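Local coordinates for nitrosopumilus output domain-containing protein (Pyrococcus horikoshii, PDB 2P9X) that is of unknown function but binds zinc ions and forms a four-chain assembly of small, mainly helical subunits, at residues 2-10 against 89-99; 26-35 against 48-57. All blocks are in the same frame, centred on the assembly; numbering follows the deposited sequence.

Contact 1: residues 2-10 against 89-99; sequences SKGRDILTK and LVSEIRKIYGE. With ZN (zinc ion), chain F; ACT (acetate ion), chain E.
Gly4 is the hollow of this contact: its CA lies 5.9 Å from the CA of Ile93, and the CG2 branch of Ile93 comes down to 3.5 Å from Gly4 CA. Gly4 has no side chain, and that methyl rests on its backbone. The Tyr97 ring makes the next bump. One face is turned to Lys3 and Gly4, with Lys3 CB 4.0 Å above its plane near the rim, while Ile96 CG2 backs the opposite face over the centre. Because CG of Tyr97 lies opposite the carbonyl carbon (chi1 -64°), the ring reaches across to the first helical turn. There the Ile7 and Tyr97 side chains cross at about a right angle, Ile7 CD1 near Tyr97 CZ; its closer approach to OH is doubtfully short. One turn further along, Leu8 is the bump from the first segment: CD2 presses on Val90 CG2 at 3.7 Å, CD1 faces Leu89 CD2, and CB rests near Ile93 CD1. Leu73 of helix 59-76 touches Leu8, Leu89 and Ile93, closing the inner end.

At the outer end Glu99, extended beyond CG, brings its carboxylate to the start of helix 3-19. OE2 takes the Gly4 N-H through its syn lone pair at 2.7 Å with an N-H...O angle of 161°; OE1 is hydrogen-bonded to Tyr43 OH. Ser2 OG accepts from Arg5 N at 3.1 Å, an ST motif. Ser2 N, in the first modelled residue, binds zinc at 2.1 Å, consistent with a free N-terminus after loss of the initiator methionine. The acetate on the zinc, probably from the crystallisation liquor, accepts a hydrogen bond from Arg5 NH1, while Arg5 NE forms a salt bridge with Asp44. The helices run in roughly opposite directions but well inclined (138°), joining the chain termini beside a zinc site.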
loop_
_atom_site.group_PDB
_atom_site.type_symbol
_atom_site.label_atom_id
_atom_site.label_comp_id
_atom_site.label_asym_id
_atom_site.label_seq_id
_atom_site.Cartn_x
_atom_site.Cartn_y
_atom_site.Cartn_z
ATOM N N SER A 2 -28.768 -13.178 -5.721
ATOM C CA SER A 2 -28.996 -14.584 -5.285
ATOM C C SER A 2 -28.584 -14.751 -3.833
ATOM O O SER A 2 -27.964 -13.865 -3.243
ATOM C CB SER A 2 -28.164 -15.535 -6.140
ATOM O OG SER A 2 -26.778 -15.257 -5.985
ATOM N N LYS A 3 -28.923 -15.900 -3.262
ATOM C CA LYS A 3 -28.556 -16.178 -1.884
ATOM C C LYS A 3 -27.034 -16.138 -1.731
ATOM O O LYS A 3 -26.514 -15.584 -0.765
ATOM C CB LYS A 3 -29.090 -17.553 -1.462
ATOM C CG LYS A 3 -30.605 -17.588 -1.283
ATOM C CD LYS A 3 -31.123 -18.970 -0.901
ATOM C CE LYS A 3 -31.058 -19.945 -2.066
ATOM N NZ LYS A 3 -31.705 -21.245 -1.717
ATOM N N GLY A 4 -26.320 -16.720 -2.690
ATOM C CA GLY A 4 -24.867 -16.736 -2.612
ATOM C C GLY A 4 -24.236 -15.364 -2.786
ATOM O O GLY A 4 -23.272 -15.018 -2.097
ATOM N N ARG A 5 -24.781 -14.574 -3.704
ATOM C CA ARG A 5 -24.256 -13.235 -3.959
ATOM C C ARG A 5 -24.475 -12.370 -2.723
ATOM O O ARG A 5 -23.605 -11.590 -2.332
ATOM C CB ARG A 5 -24.968 -12.632 -5.171
ATOM C CG ARG A 5 -24.430 -11.282 -5.671
ATOM C CD ARG A 5 -25.067 -10.985 -7.029
ATOM N NE ARG A 5 -24.534 -9.816 -7.728
ATOM C CZ ARG A 5 -25.003 -8.577 -7.602
ATOM N NH1 ARG A 5 -26.015 -8.326 -6.787
ATOM N NH2 ARG A 5 -24.495 -7.597 -8.342
ATOM N N ASP A 6 -25.646 -12.510 -2.113
ATOM C CA ASP A 6 -25.984 -11.751 -0.913
ATOM C C ASP A 6 -25.055 -12.122 0.242
ATOM O O ASP A 6 -24.474 -11.250 0.886
ATOM C CB ASP A 6 -27.446 -12.020 -0.534
ATOM C CG ASP A 6 -27.861 -11.324 0.747
ATOM O OD1 ASP A 6 -27.529 -10.134 0.910
ATOM O OD2 ASP A 6 -28.534 -11.964 1.578
ATOM N N ILE A 7 -24.897 -13.417 0.486
ATOM C CA ILE A 7 -24.045 -13.879 1.577
ATOM C C ILE A 7 -22.579 -13.494 1.398
ATOM O O ILE A 7 -21.919 -13.071 2.352
ATOM C CB ILE A 7 -24.150 -15.405 1.750
ATOM C CG1 ILE A 7 -25.577 -15.775 2.159
ATOM C CG2 ILE A 7 -23.173 -15.876 2.811
ATOM C CD1 ILE A 7 -25.854 -17.269 2.128
ATOM N N LEU A 8 -22.057 -13.628 0.186
ATOM C CA LEU A 8 -20.657 -13.269 -0.022
ATOM C C LEU A 8 -20.450 -11.767 0.140
ATOM O O LEU A 8 -19.522 -11.332 0.815
ATOM C CB LEU A 8 -20.173 -13.702 -1.407
ATOM C CG LEU A 8 -18.722 -13.307 -1.712
ATOM C CD1 LEU A 8 -17.803 -13.856 -0.633
ATOM C CD2 LEU A 8 -18.315 -13.834 -3.079
ATOM N N THR A 9 -21.320 -10.975 -0.474
ATOM C CA THR A 9 -21.191 -9.525 -0.398
ATOM C C THR A 9 -21.290 -9.013 1.030
ATOM O O THR A 9 -20.460 -8.215 1.459
ATOM C CB THR A 9 -22.251 -8.829 -1.286
ATOM O OG1 THR A 9 -22.082 -9.266 -2.642
ATOM C CG2 THR A 9 -22.080 -7.306 -1.237
ATOM N N LYS A 10 -22.280 -9.483 1.780
ATOM C CA LYS A 10 -22.429 -9.032 3.161
ATOM C C LYS A 10 -21.245 -9.455 4.020
ATOM O O LYS A 10 -20.774 -8.689 4.860
ATOM C CB LYS A 10 -23.722 -9.572 3.775
ATOM C CG LYS A 10 -24.028 -8.996 5.152
ATOM C CD LYS A 10 -24.149 -7.474 5.092
ATOM C CE LYS A 10 -24.411 -6.870 6.466
ATOM N NZ LYS A 10 -25.740 -6.200 6.534
ATOM N N LEU A 89 -13.764 -19.772 -4.243
ATOM C CA LEU A 89 -14.776 -19.521 -3.222
ATOM C C LEU A 89 -16.136 -19.244 -3.855
ATOM O O LEU A 89 -17.162 -19.749 -3.393
ATOM C CB LEU A 89 -14.364 -18.334 -2.344
ATOM C CG LEU A 89 -15.272 -18.023 -1.150
ATOM C CD1 LEU A 89 -15.181 -19.150 -0.123
ATOM C CD2 LEU A 89 -14.870 -16.692 -0.524
ATOM N N VAL A 90 -16.145 -18.434 -4.910
ATOM C CA VAL A 90 -17.384 -18.105 -5.601
ATOM C C VAL A 90 -17.924 -19.358 -6.281
ATOM O O VAL A 90 -19.131 -19.604 -6.282
ATOM C CB VAL A 90 -17.153 -16.993 -6.652
ATOM C CG1 VAL A 90 -18.393 -16.812 -7.517
ATOM C CG2 VAL A 90 -16.815 -15.683 -5.936
ATOM N N SER A 91 -17.023 -20.148 -6.853
ATOM C CA SER A 91 -17.422 -21.380 -7.523
ATOM C C SER A 91 -18.074 -22.329 -6.529
ATOM O O SER A 91 -19.093 -22.949 -6.828
ATOM C CB SER A 91 -16.211 -22.052 -8.170
ATOM O OG SER A 91 -15.746 -21.290 -9.268
ATOM N N GLU A 92 -17.481 -22.440 -5.344
ATOM C CA GLU A 92 -18.013 -23.314 -4.311
ATOM C C GLU A 92 -19.362 -22.823 -3.805
ATOM O O GLU A 92 -20.276 -23.620 -3.576
ATOM C CB GLU A 92 -17.017 -23.434 -3.154
ATOM C CG GLU A 92 -15.571 -23.532 -3.631
ATOM C CD GLU A 92 -14.790 -24.638 -2.949
ATOM O OE1 GLU A 92 -15.422 -25.514 -2.318
ATOM O OE2 GLU A 92 -13.544 -24.643 -3.060
ATOM N N ILE A 93 -19.496 -21.512 -3.632
ATOM C CA ILE A 93 -20.762 -20.947 -3.169
ATOM C C ILE A 93 -21.863 -21.222 -4.194
ATOM O O ILE A 93 -22.992 -21.555 -3.830
ATOM C CB ILE A 93 -20.654 -19.426 -2.957
ATOM C CG1 ILE A 93 -19.750 -19.130 -1.760
ATOM C CG2 ILE A 93 -22.045 -18.834 -2.733
ATOM C CD1 ILE A 93 -19.496 -17.642 -1.554
ATOM N N ARG A 94 -21.537 -21.078 -5.474
ATOM C CA ARG A 94 -22.514 -21.328 -6.526
ATOM C C ARG A 94 -22.924 -22.800 -6.536
ATOM O O ARG A 94 -24.069 -23.128 -6.837
ATOM C CB ARG A 94 -21.948 -20.914 -7.887
ATOM C CG ARG A 94 -21.802 -19.401 -8.047
ATOM C CD ARG A 94 -21.089 -19.037 -9.339
ATOM N NE ARG A 94 -21.822 -19.461 -10.528
ATOM C CZ ARG A 94 -22.885 -18.835 -11.020
ATOM N NH1 ARG A 94 -23.353 -17.743 -10.430
ATOM N NH2 ARG A 94 -23.479 -19.301 -12.111
ATOM N N LYS A 95 -21.992 -23.686 -6.195
ATOM C CA LYS A 95 -22.300 -25.112 -6.159
ATOM C C LYS A 95 -23.195 -25.430 -4.967
ATOM O O LYS A 95 -24.109 -26.254 -5.066
ATOM C CB LYS A 95 -21.014 -25.942 -6.079
ATOM C CG LYS A 95 -20.136 -25.836 -7.312
ATOM C CD LYS A 95 -18.947 -26.780 -7.237
ATOM C CE LYS A 95 -18.067 -26.653 -8.474
ATOM N NZ LYS A 95 -16.879 -27.548 -8.406
ATOM N N ILE A 96 -22.936 -24.773 -3.842
ATOM C CA ILE A 96 -23.725 -24.988 -2.635
ATOM C C ILE A 96 -25.183 -24.570 -2.823
ATOM O O ILE A 96 -26.096 -25.273 -2.387
ATOM C CB ILE A 96 -23.134 -24.205 -1.437
ATOM C CG1 ILE A 96 -21.789 -24.814 -1.034
ATOM C CG2 ILE A 96 -24.103 -24.221 -0.266
ATOM C CD1 ILE A 96 -21.101 -24.086 0.104
ATOM N N TYR A 97 -25.398 -23.435 -3.481
ATOM C CA TYR A 97 -26.751 -22.922 -3.697
ATOM C C TYR A 97 -27.349 -23.256 -5.058
ATOM O O TYR A 97 -28.488 -22.883 -5.348
ATOM C CB TYR A 97 -26.757 -21.406 -3.490
ATOM C CG TYR A 97 -26.418 -21.010 -2.076
ATOM C CD1 TYR A 97 -27.338 -21.196 -1.045
ATOM C CD2 TYR A 97 -25.157 -20.512 -1.752
ATOM C CE1 TYR A 97 -27.010 -20.904 0.273
ATOM C CE2 TYR A 97 -24.817 -20.215 -0.435
ATOM C CZ TYR A 97 -25.747 -20.416 0.571
ATOM O OH TYR A 97 -25.408 -20.161 1.877
ATOM N N GLY A 98 -26.587 -23.964 -5.887
ATOM C CA GLY A 98 -27.073 -24.321 -7.205
ATOM C C GLY A 98 -27.357 -23.086 -8.035
ATOM O O GLY A 98 -28.406 -22.983 -8.672
ATOM N N GLU A 99 -26.418 -22.145 -8.025
ATOM C CA GLU A 99 -26.566 -20.902 -8.773
ATOM C C GLU A 99 -25.652 -20.898 -9.990
ATOM O O GLU A 99 -24.865 -21.858 -10.135
ATOM C CB GLU A 99 -26.210 -19.711 -7.887
ATOM C CG GLU A 99 -26.839 -19.759 -6.520
ATOM C CD GLU A 99 -26.397 -18.611 -5.641
ATOM O OE1 GLU A 99 -25.290 -18.082 -5.864
ATOM O OE2 GLU A 99 -27.156 -18.244 -4.723
ATOM O OXT GLU A 99 -25.732 -19.927 -10.773
HETATM ZN ZN ZN F . -30.035 -11.785 -4.797
HETATM C C ACT E . -28.041 -10.039 -4.029
HETATM O O ACT E . -27.673 -10.241 -5.205
HETATM O OXT ACT E . -29.064 -10.543 -3.510
HETATM C CH3 ACT E . -27.181 -9.119 -3.160
#

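Contact 2: residues 26-35 against 48-57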
loop_
_atom_site.group_PDB
_atom_site.type_symbol
_atom_site.label_atom_id
_atom_site.label_comp_id
_atom_site.label_asym_id
_atom_site.label_seq_id
_atom_site.Cartn_x
_atom_site.Cartn_y
_atom_site.Cartn_z
ATOM N N VAL A 26 -13.289 3.600 1.425
ATOM C CA VAL A 26 -12.115 3.689 0.567
ATOM C C VAL A 26 -12.172 2.692 -0.584
ATOM O O VAL A 26 -11.974 3.061 -1.746
ATOM C CB VAL A 26 -10.829 3.492 1.400
ATOM C CG1 VAL A 26 -9.615 3.333 0.494
ATOM C CG2 VAL A 26 -10.643 4.700 2.317
ATOM N N LEU A 27 -12.443 1.428 -0.282
ATOM C CA LEU A 27 -12.505 0.445 -1.357
ATOM C C LEU A 27 -13.661 0.756 -2.305
ATOM O O LEU A 27 -13.520 0.640 -3.518
ATOM C CB LEU A 27 -12.654 -0.973 -0.790
ATOM C CG LEU A 27 -12.741 -2.110 -1.820
ATOM C CD1 LEU A 27 -11.576 -2.061 -2.798
ATOM C CD2 LEU A 27 -12.751 -3.442 -1.067
ATOM N N GLU A 28 -14.803 1.162 -1.763
ATOM C CA GLU A 28 -15.938 1.467 -2.627
ATOM C C GLU A 28 -15.666 2.667 -3.529
ATOM O O GLU A 28 -16.095 2.694 -4.676
ATOM C CB GLU A 28 -17.198 1.674 -1.792
ATOM C CG GLU A 28 -17.901 0.349 -1.544
ATOM C CD GLU A 28 -18.825 0.363 -0.359
ATOM O OE1 GLU A 28 -18.978 1.428 0.277
ATOM O OE2 GLU A 28 -19.386 -0.712 -0.048
ATOM N N ALA A 29 -14.939 3.655 -3.023
ATOM C CA ALA A 29 -14.616 4.809 -3.859
ATOM C C ALA A 29 -13.738 4.349 -5.017
ATOM O O ALA A 29 -13.897 4.796 -6.152
ATOM C CB ALA A 29 -13.885 5.862 -3.042
ATOM N N HIS A 30 -12.793 3.464 -4.715
ATOM C CA HIS A 30 -11.887 2.925 -5.721
ATOM C C HIS A 30 -12.631 2.113 -6.778
ATOM O O HIS A 30 -12.419 2.298 -7.971
ATOM C CB HIS A 30 -10.840 2.047 -5.041
ATOM C CG HIS A 30 -9.915 1.361 -5.994
ATOM N ND1 HIS A 30 -8.985 2.042 -6.750
ATOM C CD2 HIS A 30 -9.757 0.051 -6.293
ATOM C CE1 HIS A 30 -8.290 1.180 -7.471
ATOM N NE2 HIS A 30 -8.740 -0.037 -7.212
ATOM N N LEU A 31 -13.512 1.218 -6.346
ATOM C CA LEU A 31 -14.257 0.395 -7.304
ATOM C C LEU A 31 -15.214 1.219 -8.148
ATOM O O LEU A 31 -15.428 0.925 -9.319
ATOM C CB LEU A 31 -15.040 -0.704 -6.577
ATOM C CG LEU A 31 -14.185 -1.735 -5.834
ATOM C CD1 LEU A 31 -15.113 -2.660 -5.051
ATOM C CD2 LEU A 31 -13.329 -2.530 -6.818
ATOM N N ARG A 32 -15.801 2.243 -7.541
ATOM C CA ARG A 32 -16.742 3.112 -8.243
ATOM C C ARG A 32 -16.025 3.902 -9.325
ATOM O O ARG A 32 -16.471 3.956 -10.473
ATOM C CB ARG A 32 -17.387 4.091 -7.257
ATOM C CG ARG A 32 -18.581 4.865 -7.802
ATOM C CD ARG A 32 -19.891 4.174 -7.435
ATOM N NE ARG A 32 -20.429 3.359 -8.518
ATOM C CZ ARG A 32 -21.311 2.378 -8.353
ATOM N NH1 ARG A 32 -21.759 2.073 -7.144
ATOM N NH2 ARG A 32 -21.761 1.716 -9.405
ATOM N N ALA A 33 -14.904 4.511 -8.957
ATOM C CA ALA A 33 -14.136 5.324 -9.892
ATOM C C ALA A 33 -13.433 4.554 -11.007
ATOM O O ALA A 33 -13.324 5.049 -12.133
ATOM C CB ALA A 33 -13.114 6.166 -9.120
ATOM N N THR A 34 -12.973 3.342 -10.720
ATOM C CA THR A 34 -12.248 2.576 -11.724
ATOM C C THR A 34 -13.048 1.554 -12.519
ATOM O O THR A 34 -12.679 1.231 -13.651
ATOM C CB THR A 34 -11.028 1.859 -11.100
ATOM O OG1 THR A 34 -11.474 0.835 -10.200
ATOM C CG2 THR A 34 -10.163 2.859 -10.333
ATOM N N LEU A 35 -14.140 1.052 -11.950
ATOM C CA LEU A 35 -14.945 0.046 -12.643
ATOM C C LEU A 35 -16.447 0.281 -12.557
ATOM O O LEU A 35 -17.234 -0.554 -13.012
ATOM C CB LEU A 35 -14.634 -1.341 -12.074
ATOM C CG LEU A 35 -13.202 -1.863 -12.188
ATOM C CD1 LEU A 35 -13.027 -3.050 -11.257
ATOM C CD2 LEU A 35 -12.891 -2.245 -13.632
ATOM N N LYS A 48 -11.653 -9.947 -11.402
ATOM C CA LYS A 48 -11.595 -8.501 -11.599
ATOM C C LYS A 48 -11.554 -7.785 -10.249
ATOM O O LYS A 48 -10.864 -6.778 -10.089
ATOM C CB LYS A 48 -12.802 -8.025 -12.410
ATOM C CG LYS A 48 -12.747 -6.557 -12.804
ATOM C CD LYS A 48 -13.821 -6.201 -13.821
ATOM C CE LYS A 48 -13.625 -6.967 -15.122
ATOM N NZ LYS A 48 -12.288 -6.711 -15.728
ATOM N N PHE A 49 -12.292 -8.312 -9.277
ATOM C CA PHE A 49 -12.320 -7.718 -7.945
ATOM C C PHE A 49 -10.920 -7.822 -7.335
ATOM O O PHE A 49 -10.400 -6.851 -6.774
ATOM C CB PHE A 49 -13.355 -8.446 -7.068
ATOM C CG PHE A 49 -13.366 -7.999 -5.628
ATOM C CD1 PHE A 49 -14.133 -6.907 -5.233
ATOM C CD2 PHE A 49 -12.604 -8.661 -4.672
ATOM C CE1 PHE A 49 -14.141 -6.480 -3.905
ATOM C CE2 PHE A 49 -12.605 -8.245 -3.333
ATOM C CZ PHE A 49 -13.375 -7.152 -2.954
ATOM N N LYS A 50 -10.301 -8.995 -7.455
ATOM C CA LYS A 50 -8.962 -9.189 -6.916
ATOM C C LYS A 50 -7.982 -8.232 -7.583
ATOM O O LYS A 50 -7.151 -7.615 -6.916
ATOM C CB LYS A 50 -8.512 -10.637 -7.126
ATOM C CG LYS A 50 -9.055 -11.580 -6.064
ATOM C CD LYS A 50 -8.680 -13.033 -6.342
ATOM C CE LYS A 50 -7.264 -13.167 -6.870
ATOM N NZ LYS A 50 -6.611 -14.424 -6.403
ATOM N N GLU A 51 -8.093 -8.107 -8.901
ATOM C CA GLU A 51 -7.227 -7.215 -9.661
ATOM C C GLU A 51 -7.399 -5.778 -9.167
ATOM O O GLU A 51 -6.418 -5.059 -8.990
ATOM C CB GLU A 51 -7.573 -7.286 -11.155
ATOM C CG GLU A 51 -6.804 -6.296 -12.021
ATOM C CD GLU A 51 -7.293 -6.260 -13.464
ATOM O OE1 GLU A 51 -8.231 -7.016 -13.803
ATOM O OE2 GLU A 51 -6.739 -5.470 -14.259
ATOM N N ALA A 52 -8.647 -5.375 -8.937
ATOM C CA ALA A 52 -8.943 -4.020 -8.475
ATOM C C ALA A 52 -8.350 -3.722 -7.104
ATOM O O ALA A 52 -7.809 -2.646 -6.884
ATOM C CB ALA A 52 -10.456 -3.784 -8.445
ATOM N N VAL A 53 -8.468 -4.661 -6.169
ATOM C CA VAL A 53 -7.910 -4.443 -4.843
ATOM C C VAL A 53 -6.385 -4.369 -4.934
ATOM O O VAL A 53 -5.746 -3.598 -4.216
ATOM C CB VAL A 53 -8.315 -5.575 -3.871
ATOM C CG1 VAL A 53 -7.729 -5.319 -2.490
ATOM C CG2 VAL A 53 -9.831 -5.674 -3.810
ATOM N N SER A 54 -5.799 -5.176 -5.815
ATOM C CA SER A 54 -4.352 -5.170 -5.986
ATOM C C SER A 54 -3.911 -3.804 -6.515
ATOM O O SER A 54 -2.854 -3.304 -6.147
ATOM C CB SER A 54 -3.914 -6.268 -6.962
ATOM O OG SER A 54 -2.495 -6.345 -7.022
ATOM N N LYS A 55 -4.728 -3.195 -7.368
ATOM C CA LYS A 55 -4.377 -1.878 -7.902
ATOM C C LYS A 55 -4.470 -0.799 -6.826
ATOM O O LYS A 55 -3.788 0.219 -6.894
ATOM C CB LYS A 55 -5.273 -1.522 -9.088
ATOM C CG LYS A 55 -4.777 -2.125 -10.390
ATOM C CD LYS A 55 -5.811 -2.050 -11.491
ATOM C CE LYS A 55 -5.275 -2.694 -12.762
ATOM N NZ LYS A 55 -6.301 -2.725 -13.840
ATOM N N LEU A 56 -5.297 -1.034 -5.816
ATOM C CA LEU A 56 -5.450 -0.067 -4.740
ATOM C C LEU A 56 -4.313 -0.090 -3.721
ATOM O O LEU A 56 -3.710 0.944 -3.428
ATOM C CB LEU A 56 -6.782 -0.309 -4.019
ATOM C CG LEU A 56 -7.097 0.561 -2.799
ATOM C CD1 LEU A 56 -7.091 2.038 -3.174
ATOM C CD2 LEU A 56 -8.463 0.159 -2.252
ATOM N N PHE A 57 -4.004 -1.277 -3.203
ATOM C CA PHE A 57 -2.983 -1.421 -2.169
ATOM C C PHE A 57 -1.799 -2.320 -2.499
ATOM O O PHE A 57 -0.889 -2.444 -1.687
ATOM C CB PHE A 57 -3.622 -1.970 -0.892
ATOM C CG PHE A 57 -4.662 -1.073 -0.282
ATOM C CD1 PHE A 57 -4.341 0.214 0.123
ATOM C CD2 PHE A 57 -5.951 -1.552 -0.045
ATOM C CE1 PHE A 57 -5.285 1.018 0.767
ATOM C CE2 PHE A 57 -6.904 -0.757 0.600
ATOM C CZ PHE A 57 -6.566 0.527 1.006
#
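Val26 opens the contact by setting CG1 against Phe57 CZ at 4.2 Å, the two side chains crossing at about a right angle. Leu27 follows with CD1 lodged between Leu56 CD2 (3.9 Å) and Val53 CG2, while its CD2 approaches the Phe49 ring. His30 supplies the polar link: with CG anti to the backbone N, the imidazole crosses to the second helix and NE2 donates to Ala52 O at 2.8 Å. This bond is bent (134° at the hydrogen), and the donor stands 38° out of the carbonyl plane. Leu56 CB covers one face of the imidazole in a CH-pi contact, 3.8 Å from the centroid; Thr34 OG1 lies over the other. ND1 is hydrogen-bonded to Tyr60 of the second subunit, so both ring nitrogens are engaged. Leu31 then sets CD2 3.5 Å from Ala52 CB, and Leu35 CD1 reaches the same methyl and Lys48 CG.

The segment axes cross steeply, at 111° and 10.3 Å. Helix 59-76 touches Val53, helix 41-44 meets Leu35 and Phe49, and Leu86 of helix 86-97 packs on Phe49, while other subunits cover Val26, His30 and Phe57.

How the contacts relate
Contacts 1 and 2 lie on opposite sides of the chain's centre, their own centres 21 Å apart and their nearest atoms about 7 Å apart, without touching. Along the sequence contact 2 is nested inside the loop that contact 1 closes, and helices 3-19 and 23-35 follow each other directly. Helices 41-44 and 59-76 have side-chain contacts with both. Their settings differ: no other chain of the assembly touches contact 1, whereas contact 2 meets three other subunits. Ser2 in contact 1 carries its zinc; Glu28 in contact 2 belongs with Glu24 to a zinc site seen for this protein but without zinc on this chain in the model. The Arg5 and Glu28 side chains are about 12 Å apart.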